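PDB 2QM1: glucokinase from Enterococcus faecalis, which probably phosphorylates glucose at the expense of ATP, as a zinc-containing sugar kinase of the ROK family. Local coordinates for residues K6-I11 against L23-V28; I35-L40 against Y90-T95; V167-V172 against C186-S191. One frame throughout, in Å; residues are numbered along the deposited sequence.

Interaction 1: K6-I11 against L23-V28; sequences KKIIGI and LTTDGV
A reciprocal pair of backbone hydrogen bonds joins Ile-8 to Leu-23, the antiparallel hydrogen-bonded pair at one end of the hairpin formed by strands 7-13 and 17-24. Ile-8 N donates to Leu-23 O at 3.0 Å, nearly straight (167°) and in the carbonyl plane. In return Leu-23 N reaches Ile-8 O at 2.9 Å, lying close to the axis of that C=O. Leu-23 O is touched a second time by the CA-H of Lys-7, with CA 3.4 Å away.

Both side chains of this pair lie on the same face of the sheet, where Ile-8 CG1 meets Leu-23 CB at 4.0 Å. CG1 of Ile-8 sits in the crowded position between its own N and carbonyl carbon (chi1 57°), which carries CD1 along the neighbouring strand to 3.6 Å from Thr-24 O. Beyond, the methyl CG2 of Thr-25 rests on CB of Lys-6. There the strands part, and a water takes over the ladder, donating to Lys-6 O and accepting from Thr-25 N.

The departing chain is shaped by a type I turn, Thr-24 to Gly-27, with a G1 bulge: Gly-27 N, in a residue at positive phi, donates to Thr-24 O, and Thr-24 N donates to Val-28 O. Thr-24 OG1 steadies the loop by accepting from Val-28 N at 3.1 Å and, weakly, from Asp-26 N. Further out, Ala-316 of helix 310-318 packs on both Ile-8 and Leu-23, while strand 68-75 flanks strand 7-13 on its other side. The ammonium of Lys-7 turns away to a salt bridge with Asp-67.

The chemistry is thus divided: backbone bonds fix the pairing, aliphatic groups on the face of Ile-8 and Leu-23 join sheet to helix, and water replaces direct bonding where the two strands separate.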
# COMPACT_ATOMS: atom_id res chain seq x y z
N LYS B 6 25.48 13.79 -21.99
CA LYS B 6 24.13 13.23 -22.02
C LYS B 6 23.22 14.05 -21.16
O LYS B 6 23.62 14.46 -20.06
CB LYS B 6 24.09 11.82 -21.46
CG LYS B 6 25.04 10.75 -22.07
CD LYS B 6 25.22 10.86 -23.54
CE LYS B 6 24.03 10.44 -24.36
NZ LYS B 6 24.54 10.06 -25.75
N LYS B 7 22.00 14.21 -21.64
CA LYS B 7 20.94 15.01 -21.02
C LYS B 7 19.61 14.25 -21.03
O LYS B 7 19.37 13.36 -21.87
CB LYS B 7 20.78 16.35 -21.75
CG LYS B 7 22.07 17.25 -21.79
CD LYS B 7 21.85 18.46 -22.71
CE LYS B 7 23.10 19.40 -22.82
NZ LYS B 7 24.26 18.66 -23.42
N ILE B 8 18.78 14.56 -20.04
CA ILE B 8 17.41 14.03 -19.99
C ILE B 8 16.51 15.27 -19.83
O ILE B 8 16.96 16.31 -19.31
CB ILE B 8 17.23 12.98 -18.83
CG1 ILE B 8 17.61 13.62 -17.50
CG2 ILE B 8 18.12 11.76 -19.06
CD1 ILE B 8 17.78 12.66 -16.42
N ILE B 9 15.30 15.17 -20.36
CA ILE B 9 14.31 16.23 -20.26
C ILE B 9 13.19 15.76 -19.32
O ILE B 9 12.67 14.64 -19.45
CB ILE B 9 13.73 16.59 -21.67
CG1 ILE B 9 14.81 17.22 -22.56
CG2 ILE B 9 12.48 17.57 -21.51
CD1 ILE B 9 14.50 17.24 -24.08
N GLY B 10 12.81 16.61 -18.38
CA GLY B 10 11.60 16.35 -17.57
C GLY B 10 10.49 17.36 -17.86
O GLY B 10 10.77 18.52 -18.07
N ILE B 11 9.25 16.89 -17.89
CA ILE B 11 8.09 17.76 -18.13
C ILE B 11 7.17 17.58 -16.94
O ILE B 11 6.84 16.45 -16.55
CB ILE B 11 7.34 17.40 -19.42
CG1 ILE B 11 8.29 17.53 -20.63
CG2 ILE B 11 6.04 18.29 -19.55
CD1 ILE B 11 8.00 16.57 -21.88
N LEU B 23 18.34 18.18 -17.62
CA LEU B 23 19.12 17.79 -16.48
C LEU B 23 20.24 16.90 -16.93
O LEU B 23 20.15 16.29 -17.99
CB LEU B 23 18.21 17.01 -15.51
CG LEU B 23 17.07 17.73 -14.77
CD1 LEU B 23 15.75 17.65 -15.52
CD2 LEU B 23 16.85 17.15 -13.37
N THR B 24 21.29 16.81 -16.12
CA THR B 24 22.32 15.78 -16.34
C THR B 24 21.72 14.44 -15.98
O THR B 24 20.69 14.39 -15.26
CB THR B 24 23.57 15.96 -15.44
OG1 THR B 24 23.18 15.76 -14.08
CG2 THR B 24 24.19 17.36 -15.58
N THR B 25 22.35 13.36 -16.44
CA THR B 25 21.86 12.03 -16.12
C THR B 25 21.95 11.74 -14.63
O THR B 25 21.30 10.84 -14.18
CB THR B 25 22.53 10.89 -16.92
OG1 THR B 25 23.93 10.84 -16.61
CG2 THR B 25 22.29 11.04 -18.49
N ASP B 26 22.76 12.49 -13.87
CA ASP B 26 22.74 12.41 -12.39
C ASP B 26 21.62 13.27 -11.76
O ASP B 26 21.56 13.41 -10.54
CB ASP B 26 24.10 12.85 -11.82
CG ASP B 26 24.30 12.43 -10.35
OD1 ASP B 26 23.88 11.30 -9.97
OD2 ASP B 26 24.89 13.25 -9.58
N GLY B 27 20.78 13.89 -12.58
CA GLY B 27 19.66 14.68 -12.10
C GLY B 27 19.97 16.05 -11.51
O GLY B 27 19.22 16.53 -10.68
N VAL B 28 21.06 16.67 -11.96
CA VAL B 28 21.32 18.10 -11.73
C VAL B 28 20.69 18.91 -12.86
O VAL B 28 20.93 18.63 -14.03
CB VAL B 28 22.82 18.41 -11.74
CG1 VAL B 28 23.12 19.87 -11.40
CG2 VAL B 28 23.62 17.40 -10.85
O HOH W 1 25.01 13.84 -18.15

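Interaction 2: I35-L40 against Y90-T95; sequences IETNIL and YNLNWT
Two aromatic rings flank the contact without bridging it. On one face of the Trp-94 indole lies CD1 of Leu-92, 3.7 Å above the plane and shifted toward the rim; one face of the Tyr-90 ring receives CG2 of Thr-95 in a similarly offset way. The flat group that crosses between the segments is the amide of Asn-93. Its ND2 donates to Ile-39 O over a short 2.5 Å, at 165°; the acceptor lies within 6° of the amide plane, whereas the donor stands 41° above the plane of the Ile-39 carbonyl. CD1 of Ile-39 comes to 3.4 Å from the same ND2, the two side chains crossing at about a right angle.

Asn-93 follows the 3-10 segment 90-92 at positive phi, its N bonded to Tyr-90 O. Across from it, Asn-38 OD1 accepts from Leu-40 N in an Asx turn that bends the chain around Ile-39. Ile-39 also packs on Leu-92, its CB 3.7 Å from Leu-92 O and its CG2 4.2 Å from Leu-92 CD2. Deeper in, methyl meets methyl: Thr-37 CG2 lies 3.9 Å from Leu-92 CD2, and Ile-46 of helix 46-60 packs on both residues.

Thr-37 OG1 bonds to Gly-14 O in the turn between strands 7-13 and 17-24, the turn corresponding to the phosphate-1 hairpin of actin-like ATPases, which probably faces the ATP phosphates here.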
# COMPACT_ATOMS: atom_id res chain seq x y z
N ILE B 35 5.51 27.25 -19.84
CA ILE B 35 4.46 27.91 -20.61
C ILE B 35 3.12 27.70 -19.90
O ILE B 35 3.03 26.85 -18.99
CB ILE B 35 4.31 27.34 -22.06
CG1 ILE B 35 3.75 25.88 -22.01
CG2 ILE B 35 5.65 27.49 -22.86
CD1 ILE B 35 3.92 25.04 -23.23
N GLU B 36 2.10 28.46 -20.31
CA GLU B 36 0.73 28.25 -19.83
C GLU B 36 0.18 26.95 -20.38
O GLU B 36 0.53 26.50 -21.46
CB GLU B 36 -0.22 29.39 -20.28
CG GLU B 36 0.35 30.79 -20.13
CD GLU B 36 -0.70 31.91 -20.37
OE1 GLU B 36 -1.10 32.13 -21.56
OE2 GLU B 36 -1.08 32.58 -19.37
N THR B 37 -0.74 26.36 -19.64
CA THR B 37 -1.43 25.18 -20.10
C THR B 37 -2.69 25.69 -20.81
O THR B 37 -3.55 26.26 -20.16
CB THR B 37 -1.77 24.27 -18.90
OG1 THR B 37 -0.62 24.12 -18.05
CG2 THR B 37 -2.27 22.88 -19.37
N ASN B 38 -2.77 25.50 -22.13
CA ASN B 38 -3.98 25.81 -22.91
C ASN B 38 -4.97 24.65 -22.87
O ASN B 38 -4.77 23.65 -23.54
CB ASN B 38 -3.60 26.14 -24.37
CG ASN B 38 -4.79 26.66 -25.19
OD1 ASN B 38 -5.85 26.91 -24.67
ND2 ASN B 38 -4.59 26.81 -26.48
N ILE B 39 -6.05 24.81 -22.10
CA ILE B 39 -7.07 23.77 -21.96
C ILE B 39 -8.30 23.89 -22.91
O ILE B 39 -9.23 23.04 -22.86
CB ILE B 39 -7.53 23.57 -20.47
CG1 ILE B 39 -8.38 24.76 -19.98
CG2 ILE B 39 -6.32 23.30 -19.54
CD1 ILE B 39 -9.47 24.37 -19.00
N LEU B 40 -8.27 24.91 -23.76
CA LEU B 40 -9.36 25.23 -24.68
C LEU B 40 -9.47 24.18 -25.78
O LEU B 40 -8.46 23.60 -26.20
CB LEU B 40 -9.12 26.60 -25.32
CG LEU B 40 -9.28 27.89 -24.51
CD1 LEU B 40 -8.59 29.02 -25.24
CD2 LEU B 40 -10.74 28.24 -24.24
N TYR B 90 -9.58 15.21 -16.14
CA TYR B 90 -10.77 16.02 -16.46
C TYR B 90 -10.48 17.51 -16.40
O TYR B 90 -10.96 18.26 -17.24
CB TYR B 90 -12.00 15.61 -15.60
CG TYR B 90 -13.15 14.94 -16.37
CD1 TYR B 90 -12.94 13.79 -17.16
CD2 TYR B 90 -14.46 15.45 -16.28
CE1 TYR B 90 -14.01 13.17 -17.88
CE2 TYR B 90 -15.56 14.84 -16.98
CZ TYR B 90 -15.33 13.70 -17.78
OH TYR B 90 -16.40 13.13 -18.45
N ASN B 91 -9.63 17.91 -15.44
CA ASN B 91 -9.18 19.29 -15.30
C ASN B 91 -8.47 19.86 -16.52
O ASN B 91 -8.31 21.07 -16.65
CB ASN B 91 -8.28 19.46 -14.06
CG ASN B 91 -7.08 18.50 -14.05
OD1 ASN B 91 -7.22 17.28 -14.21
ND2 ASN B 91 -5.89 19.05 -13.83
N LEU B 92 -8.06 18.97 -17.42
CA LEU B 92 -7.38 19.36 -18.64
C LEU B 92 -8.35 19.43 -19.81
O LEU B 92 -7.99 19.90 -20.88
CB LEU B 92 -6.24 18.38 -18.95
CG LEU B 92 -4.97 18.45 -18.08
CD1 LEU B 92 -3.88 17.48 -18.57
CD2 LEU B 92 -4.40 19.89 -17.99
N ASN B 93 -9.58 18.97 -19.58
CA ASN B 93 -10.59 18.79 -20.62
C ASN B 93 -10.32 17.58 -21.51
O ASN B 93 -10.91 17.46 -22.57
CB ASN B 93 -10.74 20.05 -21.53
CG ASN B 93 -11.44 21.23 -20.85
OD1 ASN B 93 -12.30 21.04 -19.97
ND2 ASN B 93 -11.10 22.46 -21.29
N TRP B 94 -9.40 16.71 -21.13
CA TRP B 94 -9.27 15.42 -21.82
C TRP B 94 -10.40 14.52 -21.33
O TRP B 94 -10.35 14.07 -20.21
CB TRP B 94 -7.92 14.77 -21.53
CG TRP B 94 -6.75 15.54 -22.10
CD1 TRP B 94 -6.81 16.54 -23.02
CD2 TRP B 94 -5.37 15.36 -21.79
NE1 TRP B 94 -5.55 17.01 -23.29
CE2 TRP B 94 -4.64 16.30 -22.55
CE3 TRP B 94 -4.67 14.49 -20.94
CZ2 TRP B 94 -3.25 16.39 -22.51
CZ3 TRP B 94 -3.29 14.59 -20.88
CH2 TRP B 94 -2.59 15.54 -21.66
N THR B 95 -11.43 14.31 -22.14
CA THR B 95 -12.52 13.45 -21.70
C THR B 95 -12.39 12.04 -22.31
O THR B 95 -13.14 11.11 -22.00
CB THR B 95 -13.88 14.07 -22.03
OG1 THR B 95 -13.92 14.39 -23.43
CG2 THR B 95 -14.07 15.34 -21.21

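Interaction 3: V167-V172 against C186-S191; sequences VGHVTV and CLETVS. With ZN (zinc ion), chain J.
The zinc ion is bound by His-169 ND1 and by Cys-186 SG, each at 2.2 Å, and Cys-179 and Cys-181 complete the site. The sulfur of Cys-186 lies at the edge of the imidazole, near its plane, as expected when both residues point at one ion. These cysteines belong to the CXCGXXGCXE signature of ROK proteins, whose final glutamate is Glu-188.

Backbone hydrogen bonds fasten the two segments side by side. Leu-187 N reaches Val-170 O at 2.9 Å, almost along the C=O axis, and the CA-H of Cys-186 approaches the same oxygen. Glu-188 N donates to Gly-168 O at 2.8 Å, in the carbonyl plane and on a lone pair.

A water links the far side of the imidazole to Glu-188. This glutamate, with CG anti to its backbone N (chi1 -169°) and its chain extended, runs alongside His-169, the carboxylate and ring planes 74° apart. The water accepts from His-169 NE2 and donates to Glu-188 OE1, which also takes a bond from Val-146 N. With ND1 on zinc and NE2 donating, the carboxylate, linked through the water, may polarise the ring and favour its hold on the metal.

Val-172, Leu-187 and Val-190 form an apolar cluster: Val-172 CG1 meets Leu-187 CB at 4.1 Å, while its CG2 touches CG2 of Val-190. Separately, the methyl CD2 of Leu-187 lies against a carbonyl oxygen, 3.4 Å from Val-167 O.

Leu-187 turns to Ala-253 of helix 237-261, and Tyr-249 of that helix contacts Val-172 and Val-190. Val-167 packs on Ile-140 of strand 137-142, and Val-170 and Thr-171 meet Asn-256 and Phe-290 of the second subunit, respectively.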
# COMPACT_ATOMS: atom_id res chain seq x y z
N VAL B 167 -3.73 8.75 -2.29
CA VAL B 167 -4.07 8.84 -0.83
C VAL B 167 -5.00 10.00 -0.44
O VAL B 167 -5.47 10.09 0.70
CB VAL B 167 -2.81 8.86 0.02
CG1 VAL B 167 -1.94 7.60 -0.31
CG2 VAL B 167 -2.02 10.13 -0.25
N GLY B 168 -5.23 10.92 -1.36
CA GLY B 168 -6.10 12.05 -1.14
C GLY B 168 -7.52 11.56 -1.02
O GLY B 168 -8.37 12.20 -0.41
N HIS B 169 -7.76 10.38 -1.57
CA HIS B 169 -9.06 9.80 -1.52
C HIS B 169 -9.21 8.59 -0.58
O HIS B 169 -10.16 7.88 -0.66
CB HIS B 169 -9.51 9.56 -2.96
CG HIS B 169 -9.47 10.81 -3.75
ND1 HIS B 169 -10.40 11.82 -3.58
CD2 HIS B 169 -8.55 11.29 -4.62
CE1 HIS B 169 -10.08 12.84 -4.36
NE2 HIS B 169 -8.97 12.55 -5.00
N VAL B 170 -8.26 8.39 0.34
CA VAL B 170 -8.46 7.53 1.52
C VAL B 170 -9.56 8.15 2.41
O VAL B 170 -9.56 9.36 2.63
CB VAL B 170 -7.10 7.40 2.27
CG1 VAL B 170 -7.27 6.99 3.70
CG2 VAL B 170 -6.21 6.41 1.53
N THR B 171 -10.54 7.34 2.81
CA THR B 171 -11.61 7.80 3.71
C THR B 171 -11.03 7.92 5.12
O THR B 171 -10.63 6.94 5.71
CB THR B 171 -12.83 6.83 3.71
OG1 THR B 171 -13.39 6.74 2.39
CG2 THR B 171 -13.93 7.29 4.76
N VAL B 172 -10.93 9.13 5.62
CA VAL B 172 -10.53 9.33 7.00
C VAL B 172 -11.76 9.52 7.91
O VAL B 172 -11.65 9.48 9.12
CB VAL B 172 -9.55 10.55 7.12
CG1 VAL B 172 -8.22 10.26 6.44
CG2 VAL B 172 -10.16 11.82 6.54
N CYS B 186 -12.96 11.86 2.38
CA CYS B 186 -11.65 11.78 1.84
C CYS B 186 -10.66 12.68 2.58
O CYS B 186 -11.02 13.78 3.01
CB CYS B 186 -11.66 12.15 0.34
SG CYS B 186 -12.69 11.00 -0.61
N LEU B 187 -9.42 12.22 2.70
CA LEU B 187 -8.32 13.07 3.18
C LEU B 187 -8.25 14.44 2.50
O LEU B 187 -7.99 15.48 3.13
CB LEU B 187 -6.97 12.32 3.11
CG LEU B 187 -5.71 12.97 3.64
CD1 LEU B 187 -5.83 13.35 5.14
CD2 LEU B 187 -4.49 12.06 3.35
N GLU B 188 -8.48 14.45 1.20
CA GLU B 188 -8.46 15.70 0.46
C GLU B 188 -9.45 16.78 0.91
O GLU B 188 -9.14 17.99 0.79
CB GLU B 188 -8.71 15.42 -1.02
CG GLU B 188 -8.46 16.60 -1.88
CD GLU B 188 -8.72 16.29 -3.32
OE1 GLU B 188 -7.75 15.93 -4.03
OE2 GLU B 188 -9.90 16.35 -3.71
N THR B 189 -10.63 16.36 1.39
CA THR B 189 -11.64 17.31 1.93
C THR B 189 -11.16 18.05 3.20
O THR B 189 -11.72 19.06 3.63
CB THR B 189 -13.05 16.59 2.25
OG1 THR B 189 -12.90 15.70 3.35
CG2 THR B 189 -13.59 15.80 1.07
N VAL B 190 -10.13 17.53 3.84
CA VAL B 190 -9.76 18.13 5.14
C VAL B 190 -8.32 18.68 5.14
O VAL B 190 -7.88 19.33 6.11
CB VAL B 190 -10.10 17.14 6.35
CG1 VAL B 190 -11.63 16.87 6.44
CG2 VAL B 190 -9.45 15.84 6.16
N SER B 191 -7.59 18.43 4.06
CA SER B 191 -6.14 18.70 4.01
C SER B 191 -5.63 19.42 2.73
O SER B 191 -4.46 19.78 2.64
CB SER B 191 -5.32 17.42 4.30
OG SER B 191 -5.36 16.47 3.21
ZN ZN J . -12.43 11.67 -2.72
O HOH W 2 -7.40 14.66 -6.06

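Interactions 1 and 2 both reach one mixed sheet: strand 17-24 of interaction 1 neighbours strand 29-36, from which interaction 2 departs. Their centres are 26 Å apart. Interaction 3 belongs to the other half of the molecule, its centre 34 Å from that of interaction 1 and on the opposite side of the chain's centre. Interaction 2 is the nearer to it, at 24 Å between centres and about 10 Å between nearest atoms. The magnesium ion lies about 13 Å from the side chain of Asn-91 and about 8 Å from that of Val-167. Interactions 2 and 3 probably border the cleft between the halves, where relatives bind sugar and ATP; interaction 1 lies away from the metals.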